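Local coordinates for SnoK (Streptomyces nogalater, PDB 5EPA), which acts as a non-heme iron, 2-oxoglutarate-dependent carbocyclase in the biosynthesis of the polyketide nogalamycin, at residues S101-Y115 and G262-T274. Residues are numbered along the deposited sequence; the frame is centred on the assembly and turned at random.
Sequences SGIALRLAGAPLRVY and GDPLEGELFPLVT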
ATOM      1  N   SER A 101      -8.938   9.548  -0.903  1.00 26.55           N
ATOM      2  CA  SER A 101      -9.542   8.713  -1.930  1.00 25.92           C
ATOM      3  C   SER A 101      -9.778   9.551  -3.168  1.00 26.61           C
ATOM      4  O   SER A 101      -9.652   9.068  -4.282  1.00 26.35           O
ATOM      5  CB  SER A 101     -10.855   8.026  -1.450  1.00 26.20           C
ATOM      6  OG  SER A 101     -11.864   8.958  -1.175  1.00 27.01           O
ATOM      7  N   GLY A 102     -10.101  10.816  -2.988  1.00 27.64           N
ATOM      8  CA  GLY A 102     -10.254  11.711  -4.145  1.00 29.35           C
ATOM      9  C   GLY A 102      -8.936  11.954  -4.910  1.00 29.63           C
ATOM     10  O   GLY A 102      -8.921  12.064  -6.139  1.00 29.96           O
ATOM     11  N   ILE A 103      -7.832  12.046  -4.172  1.00 28.80           N
ATOM     12  CA  ILE A 103      -6.517  12.169  -4.791  1.00 28.56           C
ATOM     13  C   ILE A 103      -6.189  10.888  -5.534  1.00 28.02           C
ATOM     14  O   ILE A 103      -5.710  10.933  -6.643  1.00 27.82           O
ATOM     15  CB  ILE A 103      -5.416  12.490  -3.741  1.00 27.95           C
ATOM     16  CG1 ILE A 103      -5.568  13.942  -3.271  1.00 28.56           C
ATOM     17  CG2 ILE A 103      -4.023  12.282  -4.329  1.00 27.35           C
ATOM     18  CD1 ILE A 103      -4.831  14.232  -1.987  1.00 28.58           C
ATOM     19  N   ALA A 104      -6.475   9.751  -4.916  1.00 28.29           N
ATOM     20  CA  ALA A 104      -6.236   8.442  -5.560  1.00 28.75           C
ATOM     21  C   ALA A 104      -6.947   8.331  -6.891  1.00 29.83           C
ATOM     22  O   ALA A 104      -6.376   7.901  -7.879  1.00 29.42           O
ATOM     23  CB  ALA A 104      -6.723   7.317  -4.669  1.00 28.48           C
ATOM     24  N   LEU A 105      -8.169   8.819  -6.909  1.00 30.68           N
ATOM     25  CA  LEU A 105      -8.963   8.840  -8.112  1.00 32.76           C
ATOM     26  C   LEU A 105      -8.341   9.702  -9.217  1.00 33.01           C
ATOM     27  O   LEU A 105      -8.333   9.330 -10.397  1.00 33.70           O
ATOM     28  CB  LEU A 105     -10.384   9.327  -7.768  1.00 34.06           C
ATOM     29  CG  LEU A 105     -11.510   9.032  -8.723  1.00 36.30           C
ATOM     30  CD1 LEU A 105     -11.620   7.531  -8.985  1.00 36.74           C
ATOM     31  CD2 LEU A 105     -12.827   9.547  -8.139  1.00 37.21           C
ATOM     32  N   ARG A 106      -7.852  10.867  -8.852  1.00 32.99           N
ATOM     33  CA  ARG A 106      -7.219  11.758  -9.834  1.00 33.34           C
ATOM     34  C   ARG A 106      -5.919  11.163 -10.364  1.00 31.89           C
ATOM     35  O   ARG A 106      -5.619  11.249 -11.538  1.00 31.93           O
ATOM     36  CB  ARG A 106      -7.001  13.154  -9.243  1.00 34.69           C
ATOM     37  CG  ARG A 106      -8.297  13.950  -9.167  1.00 36.93           C
ATOM     38  CD  ARG A 106      -8.140  15.457  -9.001  1.00 39.00           C
ATOM     39  NE  ARG A 106      -7.189  16.023  -9.960  1.00 42.03           N
ATOM     40  CZ  ARG A 106      -6.622  17.231  -9.869  1.00 44.32           C
ATOM     41  NH1 ARG A 106      -6.887  18.041  -8.849  1.00 44.46           N
ATOM     42  NH2 ARG A 106      -5.775  17.631 -10.821  1.00 46.90           N
ATOM     43  N   LEU A 107      -5.162  10.534  -9.488  1.00 30.79           N
ATOM     44  CA  LEU A 107      -3.914   9.933  -9.880  1.00 30.24           C
ATOM     45  C   LEU A 107      -4.168   8.756 -10.825  1.00 30.19           C
ATOM     46  O   LEU A 107      -3.494   8.630 -11.867  1.00 29.98           O
ATOM     47  CB  LEU A 107      -3.138   9.474  -8.649  1.00 29.59           C
ATOM     48  CG  LEU A 107      -2.613  10.587  -7.725  1.00 30.01           C
ATOM     49  CD1 LEU A 107      -1.915   9.994  -6.522  1.00 29.20           C
ATOM     50  CD2 LEU A 107      -1.623  11.521  -8.423  1.00 30.63           C
ATOM     51  N   ALA A 108      -5.160   7.922 -10.489  1.00 28.81           N
ATOM     52  CA  ALA A 108      -5.438   6.715 -11.253  1.00 28.48           C
ATOM     53  C   ALA A 108      -6.015   7.002 -12.597  1.00 29.25           C
ATOM     54  O   ALA A 108      -5.778   6.289 -13.552  1.00 30.76           O
ATOM     55  CB  ALA A 108      -6.391   5.832 -10.491  1.00 28.22           C
ATOM     56  N   GLY A 109      -6.824   8.029 -12.670  1.00 30.46           N
ATOM     57  CA  GLY A 109      -7.491   8.410 -13.931  1.00 32.34           C
ATOM     58  C   GLY A 109      -8.593   7.459 -14.343  1.00 33.11           C
ATOM     59  O   GLY A 109      -9.056   7.503 -15.477  1.00 34.09           O
ATOM     60  N   ALA A 110      -9.064   6.651 -13.403  1.00 32.81           N
ATOM     61  CA  ALA A 110     -10.117   5.665 -13.692  1.00 34.00           C
ATOM     62  C   ALA A 110     -10.886   5.322 -12.409  1.00 33.67           C
ATOM     63  O   ALA A 110     -10.385   5.548 -11.325  1.00 31.96           O
ATOM     64  CB  ALA A 110      -9.508   4.406 -14.279  1.00 33.89           C
ATOM     65  N   PRO A 111     -12.121   4.783 -12.535  1.00 34.43           N
ATOM     66  CA  PRO A 111     -12.912   4.500 -11.342  1.00 33.58           C
ATOM     67  C   PRO A 111     -12.262   3.433 -10.455  1.00 31.47           C
ATOM     68  O   PRO A 111     -11.672   2.481 -10.960  1.00 30.87           O
ATOM     69  CB  PRO A 111     -14.267   4.015 -11.896  1.00 35.44           C
ATOM     70  CG  PRO A 111     -14.292   4.476 -13.323  1.00 37.17           C
ATOM     71  CD  PRO A 111     -12.840   4.414 -13.763  1.00 36.49           C
ATOM     72  N   LEU A 112     -12.386   3.629  -9.150  1.00 29.70           N
ATOM     73  CA  LEU A 112     -11.778   2.766  -8.178  1.00 28.19           C
ATOM     74  C   LEU A 112     -12.757   2.246  -7.150  1.00 27.60           C
ATOM     75  O   LEU A 112     -13.813   2.839  -6.916  1.00 27.77           O
ATOM     76  CB  LEU A 112     -10.711   3.514  -7.427  1.00 27.36           C
ATOM     77  CG  LEU A 112      -9.557   4.109  -8.234  1.00 27.57           C
ATOM     78  CD1 LEU A 112      -8.764   5.041  -7.345  1.00 26.75           C
ATOM     79  CD2 LEU A 112      -8.651   3.038  -8.820  1.00 27.46           C
ATOM     80  N   ARG A 113     -12.360   1.139  -6.527  1.00 26.21           N
ATOM     81  CA  ARG A 113     -13.013   0.630  -5.329  1.00 25.95           C
ATOM     82  C   ARG A 113     -11.950   0.389  -4.282  1.00 25.11           C
ATOM     83  O   ARG A 113     -10.813   0.127  -4.603  1.00 23.84           O
ATOM     84  CB  ARG A 113     -13.706  -0.716  -5.580  1.00 26.16           C
ATOM     85  CG  ARG A 113     -15.000  -0.685  -6.365  1.00 27.08           C
ATOM     86  CD  ARG A 113     -15.456  -2.098  -6.681  1.00 27.33           C
ATOM     87  NE  ARG A 113     -16.648  -2.071  -7.511  1.00 28.57           N
ATOM     88  CZ  ARG A 113     -17.883  -1.850  -7.055  1.00 29.74           C
ATOM     89  NH1 ARG A 113     -18.104  -1.603  -5.751  1.00 29.12           N
ATOM     90  NH2 ARG A 113     -18.909  -1.849  -7.904  1.00 30.91           N
ATOM     91  N   VAL A 114     -12.363   0.398  -3.017  1.00 25.47           N
ATOM     92  CA  VAL A 114     -11.474  -0.082  -1.942  1.00 24.70           C
ATOM     93  C   VAL A 114     -11.393  -1.619  -1.969  1.00 24.07           C
ATOM     94  O   VAL A 114     -12.413  -2.293  -1.885  1.00 24.52           O
ATOM     95  CB  VAL A 114     -11.968   0.349  -0.569  1.00 25.32           C
ATOM     96  CG1 VAL A 114     -11.022  -0.145   0.511  1.00 24.74           C
ATOM     97  CG2 VAL A 114     -12.065   1.858  -0.495  1.00 26.09           C
ATOM     98  N   TYR A 115     -10.184  -2.148  -2.147  1.00 23.20           N
ATOM     99  CA  TYR A 115      -9.937  -3.579  -2.115  1.00 23.10           C
ATOM    100  C   TYR A 115      -9.739  -4.029  -0.685  1.00 22.93           C
ATOM    101  O   TYR A 115     -10.323  -5.016  -0.250  1.00 23.02           O
ATOM    102  CB  TYR A 115      -8.707  -4.027  -2.950  1.00 22.99           C
ATOM    103  CG  TYR A 115      -8.280  -5.438  -2.586  1.00 23.05           C
ATOM    104  CD1 TYR A 115      -9.095  -6.503  -2.839  1.00 23.93           C
ATOM    105  CD2 TYR A 115      -7.120  -5.684  -1.902  1.00 23.11           C
ATOM    106  CE1 TYR A 115      -8.759  -7.797  -2.467  1.00 23.80           C
ATOM    107  CE2 TYR A 115      -6.760  -6.983  -1.539  1.00 23.28           C
ATOM    108  CZ  TYR A 115      -7.622  -8.036  -1.815  1.00 23.78           C
ATOM    109  OH  TYR A 115      -7.290  -9.327  -1.416  1.00 24.89           O
ATOM    110  N   GLY A 262     -13.301 -15.294 -11.058  1.00 37.51           N
ATOM    111  CA  GLY A 262     -13.943 -14.440 -12.042  1.00 37.81           C
ATOM    112  C   GLY A 262     -15.082 -13.587 -11.497  1.00 37.62           C
ATOM    113  O   GLY A 262     -15.580 -12.709 -12.182  1.00 37.85           O
ATOM    114  N   ASP A 263     -15.529 -13.871 -10.271  1.00 37.43           N
ATOM    115  CA  ASP A 263     -16.556 -13.065  -9.648  1.00 37.18           C
ATOM    116  C   ASP A 263     -16.050 -11.633  -9.431  1.00 34.93           C
ATOM    117  O   ASP A 263     -14.924 -11.416  -9.026  1.00 32.96           O
ATOM    118  CB  ASP A 263     -16.999 -13.622  -8.279  1.00 37.59           C
ATOM    119  CG  ASP A 263     -17.974 -14.767  -8.378  1.00 39.01           C
ATOM    120  OD1 ASP A 263     -18.367 -15.158  -9.491  1.00 40.43           O
ATOM    121  OD2 ASP A 263     -18.316 -15.298  -7.304  1.00 39.23           O
ATOM    122  N   PRO A 264     -16.939 -10.653  -9.657  1.00 35.45           N
ATOM    123  CA  PRO A 264     -16.554  -9.307  -9.376  1.00 34.75           C
ATOM    124  C   PRO A 264     -16.506  -9.071  -7.869  1.00 34.15           C
ATOM    125  O   PRO A 264     -17.263  -9.691  -7.137  1.00 34.48           O
ATOM    126  CB  PRO A 264     -17.647  -8.483 -10.040  1.00 35.60           C
ATOM    127  CG  PRO A 264     -18.842  -9.355 -10.034  1.00 37.06           C
ATOM    128  CD  PRO A 264     -18.333 -10.754 -10.155  1.00 37.17           C
ATOM    129  N   LEU A 265     -15.625  -8.172  -7.443  1.00 33.10           N
ATOM    130  CA  LEU A 265     -15.570  -7.734  -6.063  1.00 33.32           C
ATOM    131  C   LEU A 265     -16.360  -6.439  -5.944  1.00 34.50           C
ATOM    132  O   LEU A 265     -15.957  -5.388  -6.420  1.00 35.58           O
ATOM    133  CB  LEU A 265     -14.131  -7.538  -5.606  1.00 32.33           C
ATOM    134  CG  LEU A 265     -13.315  -8.818  -5.346  1.00 31.93           C
ATOM    135  CD1 LEU A 265     -12.938  -9.553  -6.612  1.00 32.66           C
ATOM    136  CD2 LEU A 265     -12.046  -8.471  -4.576  1.00 30.70           C
ATOM    137  N   GLU A 266     -17.485  -6.518  -5.266  1.00 36.51           N
ATOM    138  CA  GLU A 266     -18.466  -5.428  -5.277  1.00 38.52           C
ATOM    139  C   GLU A 266     -19.245  -5.442  -3.961  1.00 39.12           C
ATOM    140  O   GLU A 266     -18.948  -6.247  -3.041  1.00 40.19           O
ATOM    141  CB  GLU A 266     -19.271  -5.456  -6.585  1.00 40.31           C
ATOM    142  CG  GLU A 266     -20.068  -6.695  -6.862  1.00 41.63           C
ATOM    143  CD  GLU A 266     -20.922  -6.568  -8.126  1.00 44.58           C
ATOM    144  OE1 GLU A 266     -20.529  -5.803  -9.039  1.00 44.70           O
ATOM    145  OE2 GLU A 266     -21.975  -7.242  -8.207  1.00 43.69           O
ATOM    146  N   GLY A 267     -20.164  -4.509  -3.793  1.00 41.03           N
ATOM    147  CA  GLY A 267     -20.939  -4.439  -2.546  1.00 42.08           C
ATOM    148  C   GLY A 267     -20.214  -3.704  -1.421  1.00 41.20           C
ATOM    149  O   GLY A 267     -19.213  -3.008  -1.638  1.00 40.71           O
ATOM    150  N   GLU A 268     -20.703  -3.891  -0.207  1.00 41.73           N
ATOM    151  CA  GLU A 268     -20.304  -3.055   0.921  1.00 43.62           C
ATOM    152  C   GLU A 268     -18.881  -3.272   1.377  1.00 38.34           C
ATOM    153  O   GLU A 268     -18.285  -2.357   1.926  1.00 40.14           O
ATOM    154  CB  GLU A 268     -21.227  -3.289   2.120  1.00 47.89           C
ATOM    155  CG  GLU A 268     -22.689  -2.997   1.889  1.00 55.90           C
ATOM    156  CD  GLU A 268     -23.523  -3.860   2.829  1.00 62.73           C
ATOM    157  OE1 GLU A 268     -22.887  -4.649   3.616  1.00 69.79           O
ATOM    158  OE2 GLU A 268     -24.770  -3.744   2.788  1.00 66.61           O
ATOM    159  N   LEU A 269     -18.346  -4.469   1.180  1.00 36.13           N
ATOM    160  CA  LEU A 269     -16.953  -4.734   1.559  1.00 35.77           C
ATOM    161  C   LEU A 269     -15.920  -4.152   0.575  1.00 31.30           C
ATOM    162  O   LEU A 269     -14.780  -3.990   0.920  1.00 28.85           O
ATOM    163  CB  LEU A 269     -16.700  -6.235   1.767  1.00 38.45           C
ATOM    164  CG  LEU A 269     -17.548  -6.877   2.872  1.00 42.34           C
ATOM    165  CD1 LEU A 269     -17.166  -8.340   3.034  1.00 44.69           C
ATOM    166  CD2 LEU A 269     -17.391  -6.161   4.224  1.00 43.44           C
ATOM    167  N   PHE A 270     -16.364  -3.790  -0.614  1.00 29.63           N
ATOM    168  CA  PHE A 270     -15.493  -3.253  -1.633  1.00 27.53           C
ATOM    169  C   PHE A 270     -16.107  -1.980  -2.217  1.00 27.68           C
ATOM    170  O   PHE A 270     -16.447  -1.913  -3.392  1.00 28.11           O
ATOM    171  CB  PHE A 270     -15.288  -4.322  -2.724  1.00 27.44           C
ATOM    172  CG  PHE A 270     -14.765  -5.643  -2.211  1.00 26.72           C
ATOM    173  CD1 PHE A 270     -13.501  -5.750  -1.700  1.00 25.67           C
ATOM    174  CD2 PHE A 270     -15.550  -6.786  -2.252  1.00 28.22           C
ATOM    175  CE1 PHE A 270     -13.006  -6.948  -1.214  1.00 25.22           C
ATOM    176  CE2 PHE A 270     -15.066  -8.001  -1.772  1.00 27.67           C
ATOM    177  CZ  PHE A 270     -13.774  -8.075  -1.267  1.00 26.28           C
ATOM    178  N   PRO A 271     -16.237  -0.932  -1.400  1.00 27.74           N
ATOM    179  CA  PRO A 271     -17.053   0.220  -1.788  1.00 28.44           C
ATOM    180  C   PRO A 271     -16.395   1.096  -2.835  1.00 28.80           C
ATOM    181  O   PRO A 271     -15.166   1.234  -2.861  1.00 27.70           O
ATOM    182  CB  PRO A 271     -17.178   1.007  -0.490  1.00 28.63           C
ATOM    183  CG  PRO A 271     -15.993   0.575   0.328  1.00 27.37           C
ATOM    184  CD  PRO A 271     -15.805  -0.856   0.007  1.00 27.04           C
ATOM    185  N   LEU A 272     -17.229   1.658  -3.695  1.00 30.63           N
ATOM    186  CA  LEU A 272     -16.807   2.588  -4.729  1.00 31.79           C
ATOM    187  C   LEU A 272     -16.272   3.861  -4.122  1.00 32.87           C
ATOM    188  O   LEU A 272     -16.827   4.364  -3.175  1.00 32.99           O
ATOM    189  CB  LEU A 272     -17.951   2.980  -5.653  1.00 32.83           C
ATOM    190  CG  LEU A 272     -18.269   2.060  -6.817  1.00 33.60           C
ATOM    191  CD1 LEU A 272     -19.637   2.414  -7.369  1.00 35.52           C
ATOM    192  CD2 LEU A 272     -17.203   2.138  -7.910  1.00 33.25           C
ATOM    193  N   VAL A 273     -15.182   4.366  -4.710  1.00 33.52           N
ATOM    194  CA  VAL A 273     -14.670   5.676  -4.391  1.00 34.71           C
ATOM    195  C   VAL A 273     -15.455   6.707  -5.176  1.00 37.66           C
ATOM    196  O   VAL A 273     -15.541   6.616  -6.401  1.00 38.69           O
ATOM    197  CB  VAL A 273     -13.187   5.802  -4.782  1.00 34.27           C
ATOM    198  CG1 VAL A 273     -12.693   7.234  -4.567  1.00 34.57           C
ATOM    199  CG2 VAL A 273     -12.357   4.835  -3.961  1.00 33.20           C
ATOM    200  N   THR A 274     -16.026   7.675  -4.464  1.00 40.13           N
ATOM    201  CA  THR A 274     -16.798   8.754  -5.055  1.00 43.84           C
ATOM    202  C   THR A 274     -16.108  10.064  -4.622  1.00 46.32           C
ATOM    203  O   THR A 274     -15.662  10.846  -5.449  1.00 52.63           O
ATOM    204  CB  THR A 274     -18.208   8.812  -4.457  1.00 45.44           C
ATOM    205  OG1 THR A 274     -18.095   9.029  -3.034  1.00 44.02           O
ATOM    206  CG2 THR A 274     -18.991   7.517  -4.723  1.00 44.26           C
TER
HETATM  207  O   HOH W   1     -14.514   8.362  -1.580  1.00 33.21           O
HETATM  208  O   HOH W   2     -12.445  -4.081   1.638  1.00 25.39           O
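With CG turned beside its backbone N (chi1 -75°) and the chain stretched out from CG to NE, Arg-113 carries its guanidinium past Leu-272 to the carbonyl of Phe-270. Its strand, 112-122, belongs to the larger sheet of the cupin-like double-stranded beta-helix, and the C-terminal chain 262-274 adds one isolated antiparallel bridge to it. Arg-113 and Leu-272 are its non-hydrogen-bonded pair, their CA atoms 4.3 Å apart. The evidence is reciprocal: Val-114 N donates to Pro-271 O (2.9 Å), and Val-273 N to Leu-112 O (3.0 Å, 174° at the hydrogen). On the other side of the strand, Arg-113 pairs through its backbone with Met-241 of strand 233-242.

The guanidinium is sandwiched: Leu-272 CG sits 3.7 Å above one face, Glu-266 CB 3.8 Å above the opposite face, both toward the rim. NH1 gives Phe-270 O an in-plane bond of 2.9 Å (155° at the hydrogen), while NE bonds to Ala-243 O, so two carbonyls fix the group's rotation. Glu-266 OE1 is beyond salt-bridge range and well out of the guanidinium plane, leaving at most an electrostatic influence. A leucine in place of Arg-113 would probably leave both carbonyls without this donor and Glu-266 without its nearby positive charge.

Toward the helix that ends at residue 108, Val-273 CG1 packs 3.7 Å from Ser-101 CB; Ser-101 OG is bonded to His-97 O. At the far end, Leu-265 CD2 meets the edge of the Tyr-115 ring, and Phe-270 turns its own ring edge to the strand, CE1 lying 3.4 Å from Tyr-115 O.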